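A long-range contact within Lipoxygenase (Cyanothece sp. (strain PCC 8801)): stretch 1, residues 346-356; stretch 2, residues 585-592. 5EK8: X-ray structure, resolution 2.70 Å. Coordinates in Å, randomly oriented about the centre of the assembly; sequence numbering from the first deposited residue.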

# COMPACT_ATOMS: atom_id res chain seq x y z
N PHE A 346 26.17 -1.75 2.24
CA PHE A 346 25.12 -1.94 3.23
C PHE A 346 23.90 -1.09 2.89
O PHE A 346 22.77 -1.58 2.92
CB PHE A 346 25.60 -1.59 4.63
CG PHE A 346 24.56 -1.82 5.70
CD1 PHE A 346 24.43 -3.07 6.29
CD2 PHE A 346 23.71 -0.81 6.09
CE1 PHE A 346 23.47 -3.29 7.26
CE2 PHE A 346 22.75 -1.03 7.06
CZ PHE A 346 22.63 -2.27 7.65
N ARG A 347 24.14 0.19 2.58
CA ARG A 347 23.05 1.10 2.25
C ARG A 347 22.18 0.58 1.11
O ARG A 347 20.96 0.70 1.14
CB ARG A 347 23.59 2.48 1.87
CG ARG A 347 23.79 3.41 3.04
CD ARG A 347 23.91 4.84 2.56
NE ARG A 347 25.09 5.06 1.72
CZ ARG A 347 26.30 5.33 2.19
NH1 ARG A 347 26.51 5.40 3.50
NH2 ARG A 347 27.31 5.51 1.35
N THR A 348 22.82 0.00 0.10
CA THR A 348 22.10 -0.49 -1.07
C THR A 348 21.30 -1.75 -0.73
O THR A 348 20.15 -1.90 -1.17
CB THR A 348 23.05 -0.80 -2.23
OG1 THR A 348 24.04 -1.73 -1.80
CG2 THR A 348 23.72 0.48 -2.71
N ALA A 349 21.90 -2.64 0.04
CA ALA A 349 21.16 -3.82 0.49
C ALA A 349 19.94 -3.39 1.31
O ALA A 349 18.85 -3.96 1.18
CB ALA A 349 22.05 -4.76 1.29
N ALA A 350 20.13 -2.36 2.12
CA ALA A 350 19.07 -1.85 2.98
C ALA A 350 18.00 -1.15 2.17
O ALA A 350 16.83 -1.12 2.57
CB ALA A 350 19.65 -0.91 4.03
N LEU A 351 18.38 -0.58 1.03
CA LEU A 351 17.42 0.15 0.20
C LEU A 351 16.56 -0.83 -0.59
O LEU A 351 15.34 -0.68 -0.67
CB LEU A 351 18.12 1.12 -0.74
CG LEU A 351 17.16 2.06 -1.49
CD1 LEU A 351 16.75 3.20 -0.59
CD2 LEU A 351 17.78 2.60 -2.77
N PHE A 352 17.20 -1.84 -1.19
CA PHE A 352 16.45 -2.85 -1.91
C PHE A 352 15.54 -3.63 -0.96
O PHE A 352 14.36 -3.85 -1.26
CB PHE A 352 17.37 -3.81 -2.66
CG PHE A 352 16.64 -4.94 -3.32
CD1 PHE A 352 15.76 -4.70 -4.37
CD2 PHE A 352 16.81 -6.25 -2.88
CE1 PHE A 352 15.07 -5.74 -4.97
CE2 PHE A 352 16.13 -7.29 -3.49
CZ PHE A 352 15.26 -7.03 -4.53
N ASP A 353 16.08 -4.04 0.19
CA ASP A 353 15.27 -4.73 1.19
C ASP A 353 14.12 -3.84 1.64
O ASP A 353 12.99 -4.30 1.81
CB ASP A 353 16.12 -5.13 2.40
CG ASP A 353 15.30 -5.75 3.50
OD1 ASP A 353 14.99 -5.05 4.49
OD2 ASP A 353 14.94 -6.93 3.38
N GLY A 354 14.43 -2.56 1.83
CA GLY A 354 13.45 -1.59 2.26
C GLY A 354 12.31 -1.44 1.27
O GLY A 354 11.15 -1.33 1.67
N GLU A 355 12.62 -1.44 -0.02
CA GLU A 355 11.58 -1.31 -1.03
C GLU A 355 10.76 -2.58 -1.17
O GLU A 355 9.53 -2.52 -1.24
CB GLU A 355 12.18 -0.93 -2.38
CG GLU A 355 12.66 0.51 -2.48
CD GLU A 355 11.52 1.52 -2.53
OE1 GLU A 355 11.72 2.59 -3.15
OE2 GLU A 355 10.43 1.26 -1.96
N ALA A 356 11.43 -3.73 -1.22
CA ALA A 356 10.75 -5.02 -1.31
C ALA A 356 9.88 -5.30 -0.09
O ALA A 356 8.65 -5.38 -0.19
CB ALA A 356 11.75 -6.14 -1.49
N ALA A 585 25.21 8.59 -6.11
CA ALA A 585 26.52 8.31 -5.53
C ALA A 585 26.40 7.72 -4.13
O ALA A 585 27.29 7.00 -3.66
CB ALA A 585 27.36 9.58 -5.50
N TYR A 586 25.29 8.03 -3.47
CA TYR A 586 25.10 7.68 -2.07
C TYR A 586 24.33 6.38 -1.90
O TYR A 586 24.55 5.64 -0.93
CB TYR A 586 24.37 8.83 -1.36
CG TYR A 586 23.96 8.53 0.06
CD1 TYR A 586 24.90 8.51 1.09
CD2 TYR A 586 22.63 8.29 0.38
CE1 TYR A 586 24.52 8.25 2.39
CE2 TYR A 586 22.24 8.03 1.68
CZ TYR A 586 23.19 8.01 2.69
OH TYR A 586 22.80 7.74 3.98
N ASN A 587 23.45 6.09 -2.84
CA ASN A 587 22.60 4.92 -2.73
C ASN A 587 21.97 4.48 -4.04
O ASN A 587 21.76 5.28 -4.95
CB ASN A 587 21.50 5.18 -1.70
CG ASN A 587 21.23 3.97 -0.83
OD1 ASN A 587 21.65 2.86 -1.16
ND2 ASN A 587 20.53 4.18 0.28
N SER A 588 21.67 3.18 -4.13
CA SER A 588 20.95 2.62 -5.26
C SER A 588 20.33 1.28 -4.86
O SER A 588 20.55 0.80 -3.74
CB SER A 588 21.87 2.45 -6.47
OG SER A 588 23.04 1.75 -6.12
N LEU A 589 19.56 0.68 -5.76
CA LEU A 589 18.92 -0.59 -5.46
C LEU A 589 19.87 -1.75 -5.70
O LEU A 589 19.57 -2.89 -5.34
CB LEU A 589 17.65 -0.76 -6.30
CG LEU A 589 16.51 0.21 -5.95
CD1 LEU A 589 15.39 0.13 -6.97
CD2 LEU A 589 15.99 -0.08 -4.56
N ALA A 590 21.03 -1.45 -6.28
CA ALA A 590 22.06 -2.46 -6.54
C ALA A 590 23.37 -1.83 -6.98
O ALA A 590 23.43 -0.64 -7.30
CB ALA A 590 21.57 -3.45 -7.59
N LEU A 591 24.43 -2.64 -7.01
CA LEU A 591 25.72 -2.21 -7.53
C LEU A 591 26.24 -3.24 -8.55
O LEU A 591 25.67 -4.33 -8.68
CB LEU A 591 26.74 -2.03 -6.40
CG LEU A 591 26.41 -0.97 -5.33
CD1 LEU A 591 27.52 -0.89 -4.29
CD2 LEU A 591 26.17 0.39 -5.96
N ARG A 592 27.30 -2.89 -9.26
CA ARG A 592 27.79 -3.74 -10.34
C ARG A 592 29.30 -3.94 -10.32
O ARG A 592 30.03 -3.23 -9.63
CB ARG A 592 27.37 -3.16 -11.70
CG ARG A 592 25.88 -2.95 -11.86
CD ARG A 592 25.48 -2.54 -13.27
NE ARG A 592 25.95 -1.22 -13.65
CZ ARG A 592 26.87 -0.99 -14.58
NH1 ARG A 592 27.41 -2.02 -15.23
NH2 ARG A 592 27.24 0.25 -14.88

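What holds the first part of stretch 1, a helix that began earlier in the chain? Arg347 points toward the irregular second stretch, and its NE donates the one hydrogen bond between the stretches, to Tyr586 O at 2.8 Å. Its aliphatic part is used as well: Arg347 CD lies over the face of the Tyr586 ring, 3.6 Å from the centroid. A long side chain with a polar end suits both tasks.

How does Thr348 pack so closely without a hydrogen bond across? Its CA makes a CH···O contact with Ser588 O at 3.3 Å, while its methyl CG2 reaches Leu591 CG at 4.0 Å. This small branched side chain can pack its methyl while OG1 bonds just outside the stretches. Asn587 OD1 lies 3.3 Å from Thr348 N, but the angle is poor; OD1 instead accepts a weak bond from Ser588 N, 3.0 Å away. Ser588 CB points away from the helix, and its OG bonds to Ala590 O at 2.7 Å within the loop.

What fills the apolar part further along? Leu351 points toward the loop and sets CD2 3.7 Å from Leu589 CD2, two branched apolar side chains meeting by their methyls. One turn after Thr348, Phe352 CB lies 4.4 Å from Leu589 CD2, though its ring leads away. Glu355 approaches with its aliphatic part, CG lying 4.0 Å from Leu589 CD2; its carboxylate oxygens are hydrogen-bonded elsewhere in the structure. Altogether the contact buries 548 Å², both sides summed.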